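PDB 1WVQ: hypothetical protein PAE2307 from Pyrobaculum aerophilum, which belongs to a family of adenosine-specific kinases and carries a stably phosphorylated histidine, probably as part of its phosphoryl-transfer chemistry. Local coordinates for the interface of chains A and B and the interface of chains A and C. Sequence-based numbering; all coordinates share one arbitrary frame. Chains: chain A/B/C, hypothetical protein PAE2307.

Contact 1: the interface of chains A and B. Residues chain A 97-98, 163-165; chain B 36-37, 40-41.
The start of helix 96-104 and the C-terminal tail 163-165 of chain A meet the end of helix 31-40 of chain B and the residue after it, B:Thr41. Both chains are copies of one adenosine-specific kinase domain, and this patch is one part of a two-fold interface, repeated with the chains exchanged. A:Tyr165 lies across the helix end. The methyl CG2 of B:Thr41 sits 3.7 Å above one face of the A:Tyr165 ring, toward the rim, while CB of A:Val163 backs the opposite face over the centre. B:Val40 adds its methyl CG1, 3.9 Å from A:Tyr165 CD1. With chi1 at 61°, B:Thr41 OG1 donates to B:Glu37 O at 2.7 Å, a bond that is likely to hold the rotation turning CG2 to the ring. At the tail, the phenol OH of B:Tyr36, its ring anti to the backbone N, donates in plane to a lone pair of A:Lys164 O at 2.7 Å. The amide ND2 of A:Asn98 reaches B:Thr41 O at 2.7 Å, but from above the carbonyl plane and with a bent N-H (132°). The same ND2 holds a water straighter, at 165°, and that water also meets A:Tyr165 OH and B:Val40 O. Another water links A:Tyr165 O to the carboxylate OE1 of B:Glu37.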
# COMPACT_ATOMS: atom_id res chain seq x y z
N ILE A 97 -1.35 -16.01 2.98
CA ILE A 97 -0.31 -14.99 2.92
C ILE A 97 0.14 -14.69 1.50
O ILE A 97 0.71 -13.63 1.24
CB ILE A 97 0.94 -15.33 3.79
CG1 ILE A 97 1.55 -16.67 3.38
CG2 ILE A 97 0.57 -15.30 5.27
CD1 ILE A 97 2.90 -16.96 4.04
N ASN A 98 -0.12 -15.60 0.57
CA ASN A 98 0.27 -15.38 -0.82
C ASN A 98 -0.68 -14.42 -1.54
O ASN A 98 -0.32 -13.86 -2.57
CB ASN A 98 0.28 -16.69 -1.63
CG ASN A 98 1.23 -17.74 -1.08
OD1 ASN A 98 0.94 -18.93 -1.08
ND2 ASN A 98 2.38 -17.28 -0.59
N VAL A 163 9.64 -24.43 6.25
CA VAL A 163 9.01 -23.58 5.24
C VAL A 163 10.00 -22.60 4.63
O VAL A 163 9.78 -22.08 3.53
CB VAL A 163 7.79 -22.81 5.81
CG1 VAL A 163 6.65 -23.78 6.05
CG2 VAL A 163 8.17 -22.12 7.11
N LYS A 164 11.09 -22.35 5.34
CA LYS A 164 12.14 -21.45 4.86
C LYS A 164 11.66 -20.02 4.57
O LYS A 164 12.14 -19.38 3.62
CB LYS A 164 12.79 -22.05 3.60
CG LYS A 164 13.46 -23.41 3.84
CD LYS A 164 13.93 -24.04 2.53
CE LYS A 164 14.80 -25.26 2.78
NZ LYS A 164 14.17 -26.23 3.71
N TYR A 165 10.73 -19.52 5.38
CA TYR A 165 10.22 -18.16 5.21
C TYR A 165 11.11 -17.14 5.93
O TYR A 165 10.95 -15.93 5.76
CB TYR A 165 8.79 -18.03 5.74
CG TYR A 165 7.75 -18.79 4.95
CD1 TYR A 165 7.98 -19.16 3.62
CD2 TYR A 165 6.51 -19.08 5.51
CE1 TYR A 165 6.99 -19.80 2.88
CE2 TYR A 165 5.51 -19.71 4.78
CZ TYR A 165 5.76 -20.07 3.46
OH TYR A 165 4.77 -20.69 2.73
N TYR B 36 14.51 -11.75 -0.00
CA TYR B 36 14.40 -13.20 0.07
C TYR B 36 13.00 -13.55 0.57
O TYR B 36 12.30 -14.37 -0.02
CB TYR B 36 15.43 -13.77 1.05
CG TYR B 36 15.20 -15.23 1.38
CD1 TYR B 36 15.69 -16.24 0.55
CD2 TYR B 36 14.44 -15.59 2.49
CE1 TYR B 36 15.42 -17.58 0.82
CE2 TYR B 36 14.17 -16.92 2.76
CZ TYR B 36 14.66 -17.91 1.93
OH TYR B 36 14.37 -19.23 2.19
N GLU B 37 12.59 -12.90 1.66
CA GLU B 37 11.28 -13.16 2.25
C GLU B 37 10.13 -12.75 1.34
O GLU B 37 9.15 -13.49 1.21
CB GLU B 37 11.17 -12.44 3.60
CG GLU B 37 12.03 -13.07 4.68
CD GLU B 37 11.89 -12.37 6.01
OE1 GLU B 37 10.75 -12.03 6.38
OE2 GLU B 37 12.91 -12.17 6.70
N VAL B 40 9.93 -15.69 -1.34
CA VAL B 40 9.48 -17.00 -0.87
C VAL B 40 8.06 -17.03 -0.30
O VAL B 40 7.40 -18.07 -0.35
CB VAL B 40 10.50 -17.60 0.14
CG1 VAL B 40 10.38 -16.93 1.48
CG2 VAL B 40 10.32 -19.11 0.23
N THR B 41 7.58 -15.90 0.22
CA THR B 41 6.22 -15.86 0.80
C THR B 41 5.16 -15.39 -0.19
O THR B 41 3.99 -15.23 0.17
CB THR B 41 6.16 -14.95 2.03
OG1 THR B 41 6.51 -13.61 1.65
CG2 THR B 41 7.10 -15.45 3.12
O HOH W 1 8.87 -14.01 5.98
O HOH W 2 4.57 -19.19 0.13
O HOH W 3 3.30 -13.18 1.91

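Contact 2: the interface of chains A and C. Residues chain A 28-30, 33-34; chain C 97, 155, 158-159, 165-166.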
# COMPACT_ATOMS: atom_id res chain seq x y z
N PHE A 28 -20.50 -3.44 -3.86
CA PHE A 28 -20.52 -3.29 -5.31
C PHE A 28 -20.24 -4.59 -6.05
O PHE A 28 -19.33 -5.35 -5.70
CB PHE A 28 -19.52 -2.20 -5.73
CG PHE A 28 -19.62 -1.81 -7.18
CD1 PHE A 28 -20.86 -1.63 -7.79
CD2 PHE A 28 -18.47 -1.57 -7.92
CE1 PHE A 28 -20.95 -1.22 -9.12
CE2 PHE A 28 -18.55 -1.15 -9.25
CZ PHE A 28 -19.79 -0.98 -9.85
N ILE A 29 -21.03 -4.83 -7.08
CA ILE A 29 -20.95 -6.04 -7.89
C ILE A 29 -19.57 -6.33 -8.48
O ILE A 29 -19.21 -7.48 -8.69
CB ILE A 29 -22.03 -6.00 -9.01
CG1 ILE A 29 -22.38 -7.41 -9.46
CG2 ILE A 29 -21.55 -5.15 -10.17
CD1 ILE A 29 -23.61 -7.47 -10.35
N LYS A 30 -18.79 -5.28 -8.75
CA LYS A 30 -17.46 -5.48 -9.33
C LYS A 30 -16.55 -6.28 -8.40
O LYS A 30 -15.52 -6.79 -8.82
CB LYS A 30 -16.83 -4.13 -9.67
CG LYS A 30 -15.60 -4.23 -10.58
CD LYS A 30 -15.27 -2.89 -11.25
CE LYS A 30 -14.71 -1.85 -10.29
NZ LYS A 30 -13.29 -2.12 -9.94
N GLU A 33 -15.36 -9.76 -9.68
CA GLU A 33 -14.32 -9.78 -10.70
C GLU A 33 -12.97 -9.33 -10.15
O GLU A 33 -11.94 -9.91 -10.48
CB GLU A 33 -14.72 -8.90 -11.89
CG GLU A 33 -15.95 -9.45 -12.63
CD GLU A 33 -16.06 -8.96 -14.07
OE1 GLU A 33 -15.04 -8.53 -14.65
OE2 GLU A 33 -17.17 -9.04 -14.62
N ASP A 34 -12.98 -8.32 -9.29
CA ASP A 34 -11.72 -7.84 -8.73
C ASP A 34 -11.06 -8.89 -7.84
O ASP A 34 -9.83 -9.02 -7.84
CB ASP A 34 -11.93 -6.53 -7.97
CG ASP A 34 -12.23 -5.36 -8.89
OD1 ASP A 34 -12.02 -5.47 -10.12
OD2 ASP A 34 -12.67 -4.30 -8.39
N ILE C 97 -15.39 3.46 -4.02
CA ILE C 97 -14.18 2.92 -4.63
C ILE C 97 -13.19 4.00 -5.05
O ILE C 97 -12.01 3.72 -5.24
CB ILE C 97 -14.46 2.01 -5.86
CG1 ILE C 97 -15.24 2.76 -6.94
CG2 ILE C 97 -15.18 0.75 -5.41
CD1 ILE C 97 -15.40 1.96 -8.23
N ARG C 155 -24.13 -9.40 -15.84
CA ARG C 155 -23.29 -8.67 -14.89
C ARG C 155 -22.01 -8.19 -15.58
O ARG C 155 -21.53 -7.08 -15.34
CB ARG C 155 -22.96 -9.59 -13.70
CG ARG C 155 -21.90 -9.09 -12.73
CD ARG C 155 -20.51 -9.47 -13.19
NE ARG C 155 -20.23 -10.90 -13.17
CZ ARG C 155 -20.28 -11.67 -12.09
NH1 ARG C 155 -20.61 -11.14 -10.92
NH2 ARG C 155 -19.93 -12.96 -12.16
N PHE C 158 -22.84 -5.27 -17.87
CA PHE C 158 -23.09 -4.07 -17.08
C PHE C 158 -21.77 -3.36 -16.77
O PHE C 158 -21.64 -2.14 -16.93
CB PHE C 158 -23.78 -4.45 -15.76
CG PHE C 158 -23.83 -3.32 -14.77
CD1 PHE C 158 -24.72 -2.26 -14.93
CD2 PHE C 158 -22.98 -3.32 -13.67
CE1 PHE C 158 -24.75 -1.21 -14.02
CE2 PHE C 158 -23.00 -2.27 -12.75
CZ PHE C 158 -23.90 -1.22 -12.92
N LEU C 159 -20.79 -4.13 -16.31
CA LEU C 159 -19.49 -3.57 -15.94
C LEU C 159 -18.70 -3.06 -17.14
O LEU C 159 -17.86 -2.18 -17.00
CB LEU C 159 -18.66 -4.63 -15.20
CG LEU C 159 -19.20 -5.07 -13.84
CD1 LEU C 159 -18.38 -6.25 -13.32
CD2 LEU C 159 -19.14 -3.90 -12.86
N TYR C 165 -16.13 -0.09 -16.21
CA TYR C 165 -15.00 -0.30 -15.30
C TYR C 165 -14.17 -1.51 -15.72
O TYR C 165 -13.10 -1.76 -15.17
CB TYR C 165 -15.49 -0.50 -13.87
CG TYR C 165 -16.14 0.71 -13.24
CD1 TYR C 165 -15.80 2.00 -13.63
CD2 TYR C 165 -17.07 0.55 -12.21
CE1 TYR C 165 -16.37 3.11 -13.01
CE2 TYR C 165 -17.64 1.65 -11.58
CZ TYR C 165 -17.28 2.93 -11.98
OH TYR C 165 -17.84 4.01 -11.34
N LYS C 166 -14.67 -2.27 -16.69
CA LYS C 166 -13.97 -3.44 -17.21
C LYS C 166 -14.03 -3.38 -18.73
O LYS C 166 -14.87 -2.67 -19.29
CB LYS C 166 -14.63 -4.73 -16.72
CG LYS C 166 -14.47 -5.00 -15.22
CD LYS C 166 -13.01 -5.22 -14.82
CE LYS C 166 -12.92 -5.55 -13.33
NZ LYS C 166 -11.51 -5.68 -12.84
O HOH W 4 -12.11 -2.12 -12.63
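Helix 31-40 of chain A, with the loop 28-30 that leads into it, packs against the C-terminal helix 149-162 and tail of chain C in this kinase-family protein. A:Ile29 lies obliquely across the helix with its branches split: CD1 presses on the aliphatic CG of C:Arg155 at 3.4 Å, and CG2 faces C:Leu159 CD2 and the ring of C:Phe158. The other methyl of C:Leu159, CD1, meets the carboxylate end of A:Glu33 tip to tip. That carboxylate stands almost perpendicular to the C:Arg155 guanidinium (86°), and OE2 to NE is a long salt bridge of 3.9 Å. A:Asp34 is shared by two lysines. C:Lys166 NZ approaches A:Asp34 OD1 at 2.8 Å, nearly end-on to the carboxylate bond. A:Lys30 NZ takes the syn lone pair of A:Asp34 OD2 at 2.7 Å. A:Lys30 NZ and C:Lys166 NZ stand 4.9 Å apart, a repulsion the carboxylate is likely to offset. An alanine in place of A:Asp34 would probably leave these lysines without their common counter-charge and loosen the tail of chain C. A:Lys30, bent at chi3 and chi4, crosses C:Tyr165 at about a right angle, its CD against CB. A:Phe28 CZ lies at the edge of the C:Tyr165 ring, in its plane, 3.8 Å from CE2.

Contact 3: the interface of chains A and C. Residues chain A 58-61, 63, 75, 79; chain C 143-147, 151.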
# COMPACT_ATOMS: atom_id res chain seq x y z
N LYS A 58 -30.58 -7.68 -7.92
CA LYS A 58 -31.08 -9.05 -7.94
C LYS A 58 -30.67 -9.85 -6.70
O LYS A 58 -31.15 -10.96 -6.49
CB LYS A 58 -30.61 -9.75 -9.22
CG LYS A 58 -31.27 -9.19 -10.48
CD LYS A 58 -31.05 -10.07 -11.70
CE LYS A 58 -31.88 -9.54 -12.88
NZ LYS A 58 -31.88 -10.44 -14.06
N ARG A 59 -29.79 -9.28 -5.88
CA ARG A 59 -29.35 -9.94 -4.65
C ARG A 59 -28.89 -11.38 -4.87
O ARG A 59 -29.29 -12.29 -4.15
CB ARG A 59 -30.49 -9.93 -3.63
CG ARG A 59 -30.82 -8.54 -3.12
CD ARG A 59 -32.22 -8.49 -2.52
NE ARG A 59 -32.41 -9.39 -1.39
CZ ARG A 59 -33.56 -9.52 -0.74
NH1 ARG A 59 -34.61 -8.81 -1.12
NH2 ARG A 59 -33.65 -10.34 0.30
N LEU A 60 -28.04 -11.57 -5.87
CA LEU A 60 -27.55 -12.91 -6.17
C LEU A 60 -26.15 -13.16 -5.65
O LEU A 60 -25.34 -12.24 -5.53
CB LEU A 60 -27.56 -13.14 -7.68
CG LEU A 60 -28.92 -13.03 -8.36
CD1 LEU A 60 -28.72 -12.95 -9.86
CD2 LEU A 60 -29.80 -14.21 -7.98
N VAL A 61 -25.89 -14.42 -5.32
CA VAL A 61 -24.56 -14.81 -4.88
C VAL A 61 -23.78 -14.88 -6.19
O VAL A 61 -24.01 -15.78 -7.01
CB VAL A 61 -24.55 -16.19 -4.20
CG1 VAL A 61 -23.12 -16.60 -3.88
CG2 VAL A 61 -25.39 -16.14 -2.94
N HIS A 63 -20.39 -15.38 -8.44
CA HIS A 63 -19.23 -16.24 -8.26
C HIS A 63 -18.35 -16.45 -9.48
O HIS A 63 -18.77 -16.25 -10.61
CB HIS A 63 -19.70 -17.62 -7.76
CG HIS A 63 -20.66 -18.30 -8.68
ND1 HIS A 63 -20.29 -19.34 -9.50
CD2 HIS A 63 -21.98 -18.11 -8.88
CE1 HIS A 63 -21.35 -19.77 -10.17
NE2 HIS A 63 -22.39 -19.03 -9.81
N ILE A 75 -19.99 -20.77 -2.60
CA ILE A 75 -21.39 -20.44 -2.79
C ILE A 75 -22.22 -20.91 -1.60
O ILE A 75 -23.05 -20.16 -1.07
CB ILE A 75 -21.96 -21.10 -4.06
CG1 ILE A 75 -21.30 -20.50 -5.31
CG2 ILE A 75 -23.47 -20.91 -4.11
CD1 ILE A 75 -21.70 -21.19 -6.61
N LYS A 79 -24.57 -18.71 1.04
CA LYS A 79 -25.99 -18.97 1.23
C LYS A 79 -26.34 -19.18 2.70
O LYS A 79 -27.41 -18.78 3.16
CB LYS A 79 -26.42 -20.19 0.42
CG LYS A 79 -26.42 -19.95 -1.08
CD LYS A 79 -26.57 -21.24 -1.89
CE LYS A 79 -27.93 -21.88 -1.71
NZ LYS A 79 -28.06 -23.12 -2.53
N PRO C 143 -29.16 -12.85 0.21
CA PRO C 143 -29.26 -13.32 -1.18
C PRO C 143 -30.60 -13.97 -1.50
O PRO C 143 -31.16 -14.69 -0.67
CB PRO C 143 -28.12 -14.34 -1.30
CG PRO C 143 -27.19 -13.99 -0.18
CD PRO C 143 -28.10 -13.57 0.93
N LEU C 144 -31.08 -13.73 -2.71
CA LEU C 144 -32.34 -14.31 -3.18
C LEU C 144 -32.06 -15.58 -3.97
O LEU C 144 -32.96 -16.39 -4.18
CB LEU C 144 -33.09 -13.31 -4.07
CG LEU C 144 -33.72 -12.10 -3.37
CD1 LEU C 144 -34.32 -11.16 -4.40
CD2 LEU C 144 -34.78 -12.57 -2.39
N GLY C 145 -30.81 -15.74 -4.40
CA GLY C 145 -30.45 -16.91 -5.16
C GLY C 145 -29.00 -16.89 -5.61
O GLY C 145 -28.22 -16.03 -5.17
N VAL C 146 -28.64 -17.83 -6.48
CA VAL C 146 -27.28 -17.94 -7.00
C VAL C 146 -27.23 -17.54 -8.47
O VAL C 146 -28.08 -17.94 -9.27
CB VAL C 146 -26.76 -19.39 -6.82
CG1 VAL C 146 -25.32 -19.49 -7.32
CG2 VAL C 146 -26.84 -19.78 -5.35
N GLU C 147 -26.22 -16.75 -8.82
CA GLU C 147 -26.03 -16.26 -10.18
C GLU C 147 -25.95 -17.39 -11.21
O GLU C 147 -25.21 -18.36 -11.03
CB GLU C 147 -24.75 -15.42 -10.21
CG GLU C 147 -24.41 -14.79 -11.55
CD GLU C 147 -23.12 -14.00 -11.49
OE1 GLU C 147 -22.11 -14.54 -10.98
OE2 GLU C 147 -23.12 -12.84 -11.96
N ASP C 151 -27.13 -14.74 -15.84
CA ASP C 151 -26.97 -13.61 -14.93
C ASP C 151 -25.54 -13.09 -15.01
O ASP C 151 -25.30 -11.88 -14.97
CB ASP C 151 -27.24 -14.02 -13.48
CG ASP C 151 -28.68 -14.35 -13.22
OD1 ASP C 151 -29.56 -13.65 -13.76
OD2 ASP C 151 -28.93 -15.31 -12.46
O HOH W 5 -21.16 -16.91 -11.97
O HOH W 6 -29.28 -10.99 -14.48
O HOH W 7 -32.21 -13.05 -13.03
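Backbone hydrogen bonds lead here: strand 60-65 of chain A and the short strand 145-146 of chain C pair in parallel, joining a β-sheet across the two kinase-family chains. C:Leu144 N donates to A:Arg59 O at 2.7 Å, and A:Val61 N to C:Gly145 O at 2.8 Å, both in the carbonyl plane. C:Glu147 N follows onto A:Val61 O at 3.0 Å, from above the plane. Side chains extend the ladder at A:His63. Its NE2 donates in plane to a lone pair of C:Glu147 O at 3.1 Å, while its backbone N meets the carboxylate OE1 of the same glutamate from above the carboxylate plane. The imidazole, held in the crowded chi1 position (59°), is sandwiched between A:Ile75 CD1 and a water that bridges A:His63 O to C:Glu147 OE1. Among the apolar contacts, C:Val146 sends CG1 to the imidazole and CG2 to A:Ile75 CG2 and A:Lys79 CD. C:Leu144 CD2 rests 3.6 Å above the centre of the A:Arg59 guanidinium, which a bend at chi3 (61°) lays over the leucine. A serine in place of A:Arg59 would probably uncover C:Leu144 while sparing the backbone pairing. Extended A:Lys58 forms a long salt bridge, NZ to C:Asp151 OD1 at 4.0 Å, with two waters each bridging the same two atoms. The site splices the chains into one sheet and would help to hold the deposited six-chain assembly together, if that is the biological form.

Contact 4: the interface of chains A and C. Residues chain A 27, 104-110; chain C 96-97, 100-101, 104, 115.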
# COMPACT_ATOMS: atom_id res chain seq x y z
N HIS A 27 -18.37 -4.46 -1.16
CA HIS A 27 -19.53 -3.72 -1.65
C HIS A 27 -19.38 -3.59 -3.16
O HIS A 27 -18.27 -3.64 -3.67
CB HIS A 27 -19.63 -2.33 -1.00
CG HIS A 27 -18.70 -1.32 -1.58
ND1 HIS A 27 -17.34 -1.33 -1.35
CD2 HIS A 27 -18.94 -0.24 -2.37
CE1 HIS A 27 -16.79 -0.30 -1.96
NE2 HIS A 27 -17.73 0.37 -2.59
N LYS A 104 -6.66 -7.07 0.37
CA LYS A 104 -6.84 -5.88 1.19
C LYS A 104 -6.90 -4.61 0.36
O LYS A 104 -7.63 -3.67 0.69
CB LYS A 104 -5.68 -5.73 2.19
CG LYS A 104 -5.53 -6.84 3.21
CD LYS A 104 -4.24 -6.61 4.00
CE LYS A 104 -3.92 -7.80 4.89
NZ LYS A 104 -2.56 -7.66 5.52
N ASN A 105 -6.14 -4.60 -0.73
CA ASN A 105 -6.04 -3.45 -1.63
C ASN A 105 -7.10 -3.34 -2.71
O ASN A 105 -7.06 -2.40 -3.50
CB ASN A 105 -4.65 -3.43 -2.27
CG ASN A 105 -3.54 -3.27 -1.25
OD1 ASN A 105 -2.38 -3.56 -1.54
ND2 ASN A 105 -3.89 -2.80 -0.06
N VAL A 106 -8.01 -4.29 -2.78
CA VAL A 106 -9.09 -4.21 -3.76
C VAL A 106 -9.97 -3.09 -3.20
O VAL A 106 -10.41 -3.16 -2.07
CB VAL A 106 -9.89 -5.51 -3.83
CG1 VAL A 106 -11.18 -5.29 -4.61
CG2 VAL A 106 -9.05 -6.59 -4.52
N PRO A 107 -10.21 -2.03 -3.99
CA PRO A 107 -11.03 -0.91 -3.51
C PRO A 107 -12.39 -1.26 -2.90
O PRO A 107 -12.83 -0.59 -1.97
CB PRO A 107 -11.15 -0.02 -4.75
CG PRO A 107 -9.81 -0.22 -5.40
CD PRO A 107 -9.66 -1.73 -5.33
N GLU A 108 -13.06 -2.29 -3.40
CA GLU A 108 -14.36 -2.67 -2.86
C GLU A 108 -14.28 -3.32 -1.48
O GLU A 108 -15.22 -3.23 -0.70
CB GLU A 108 -15.09 -3.65 -3.79
CG GLU A 108 -15.63 -3.07 -5.08
CD GLU A 108 -14.66 -3.22 -6.23
OE1 GLU A 108 -13.75 -4.07 -6.13
OE2 GLU A 108 -14.81 -2.49 -7.23
N VAL A 109 -13.16 -3.98 -1.19
CA VAL A 109 -12.98 -4.69 0.08
C VAL A 109 -12.77 -3.75 1.26
O VAL A 109 -11.91 -2.88 1.21
CB VAL A 109 -11.78 -5.67 -0.01
CG1 VAL A 109 -11.50 -6.29 1.36
CG2 VAL A 109 -12.07 -6.76 -1.02
N VAL A 110 -13.57 -3.93 2.31
CA VAL A 110 -13.45 -3.10 3.50
C VAL A 110 -13.13 -3.88 4.77
O VAL A 110 -12.61 -3.31 5.73
CB VAL A 110 -14.73 -2.25 3.73
CG1 VAL A 110 -14.78 -1.11 2.73
CG2 VAL A 110 -15.97 -3.13 3.61
N PRO C 96 -17.55 5.19 -3.22
CA PRO C 96 -16.57 4.68 -2.25
C PRO C 96 -15.29 4.14 -2.88
O PRO C 96 -14.21 4.35 -2.34
CB PRO C 96 -17.36 3.62 -1.50
CG PRO C 96 -18.73 4.22 -1.45
CD PRO C 96 -18.91 4.73 -2.87
N ILE C 97 -15.39 3.46 -4.02
CA ILE C 97 -14.18 2.92 -4.63
C ILE C 97 -13.19 4.00 -5.05
O ILE C 97 -12.01 3.72 -5.24
CB ILE C 97 -14.46 2.01 -5.86
CG1 ILE C 97 -15.24 2.76 -6.94
CG2 ILE C 97 -15.18 0.75 -5.41
CD1 ILE C 97 -15.40 1.96 -8.23
N LEU C 100 -11.79 4.78 -1.02
CA LEU C 100 -11.50 3.78 -0.00
C LEU C 100 -10.05 3.42 0.29
O LEU C 100 -9.69 3.29 1.46
CB LEU C 100 -12.32 2.51 -0.27
CG LEU C 100 -13.75 2.61 0.29
CD1 LEU C 100 -14.62 1.50 -0.26
CD2 LEU C 100 -13.70 2.56 1.82
N ASN C 101 -9.22 3.24 -0.72
CA ASN C 101 -7.84 2.89 -0.42
C ASN C 101 -7.11 4.02 0.30
O ASN C 101 -6.27 3.78 1.16
CB ASN C 101 -7.12 2.44 -1.69
CG ASN C 101 -7.47 1.00 -2.08
OD1 ASN C 101 -8.27 0.34 -1.41
ND2 ASN C 101 -6.88 0.51 -3.16
N LYS C 104 -8.15 3.69 3.89
CA LYS C 104 -7.51 2.53 4.52
C LYS C 104 -6.09 2.84 4.96
O LYS C 104 -5.62 2.33 5.97
CB LYS C 104 -7.45 1.35 3.56
CG LYS C 104 -8.77 0.76 3.13
CD LYS C 104 -8.50 -0.29 2.07
CE LYS C 104 -9.79 -0.76 1.43
NZ LYS C 104 -9.50 -1.64 0.26
N ALA C 115 -19.25 0.47 3.59
CA ALA C 115 -19.14 1.46 2.52
C ALA C 115 -20.31 1.03 1.66
O ALA C 115 -20.26 -0.01 1.01
CB ALA C 115 -17.82 1.29 1.78
O HOH W 8 -18.06 2.49 -4.85
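Helix 96-104 of chain C docks its side against loop 105-110 and A:His27 of chain A, two copies of the same adenosine-specific kinase domain. The tight part is at the imidazole of A:His27. C:Leu100 meets it tip to tip, CD1 to CE1 at 3.3 Å, and the same methyl lies against A:Pro107 O. C:Ala115 CB covers one face toward the rim, and A:Glu108 CG backs the other. Ring rotation is set by ND1, which donates in plane to a lone pair of A:Glu108 O at 2.9 Å; chi1 of 79° puts the ring in the crowded position. C:Ile97 turns CG2 to the ring and to A:Glu108, whose side chain runs alongside it in the same direction, and its CB to A:Pro107 CB at 4.0 Å. A:Val110 CG1 closes on C:Leu100 CD2. The looser side is the NE2 edge, where C:Pro96 CB comes in beside a water in the ring plane that bridges A:His27 NE2 (3.1 Å) to C:Ile97 N at the start of the helix. At the other end of the helix the contact turns polar. C:Asn101 ND2 donates to A:Asn105 O at 2.9 Å, from above the carbonyl plane with the N-H fairly straight (160°). Its OD1 receives C:Lys104 NZ almost along the C=O axis. Fully extended, C:Lys104 carries NZ on to A:Lys104 O at 2.8 Å, in the carbonyl plane.

Contacts 2, 3 and 4 all join chains A and C: contact 2 lies about 13 Å from contact 4 and 15 Å from contact 3, and contacts 3 and 4 are about 21 Å apart, between C-alpha centres. Helix 149-162 of chain C serves contacts 2 and 3. Helix 96-104, through Ile97, serves contacts 2 and 4 in chain C and contact 1 in chain A. Contact 1, 26 to 36 Å from the others, joins A to B by a two-fold. Helix 31-40 with its adjoining residues meets the Tyr165 tail in contacts 1 and 2, through different residues and chain pairs, consistent with the six-chain deposited assembly.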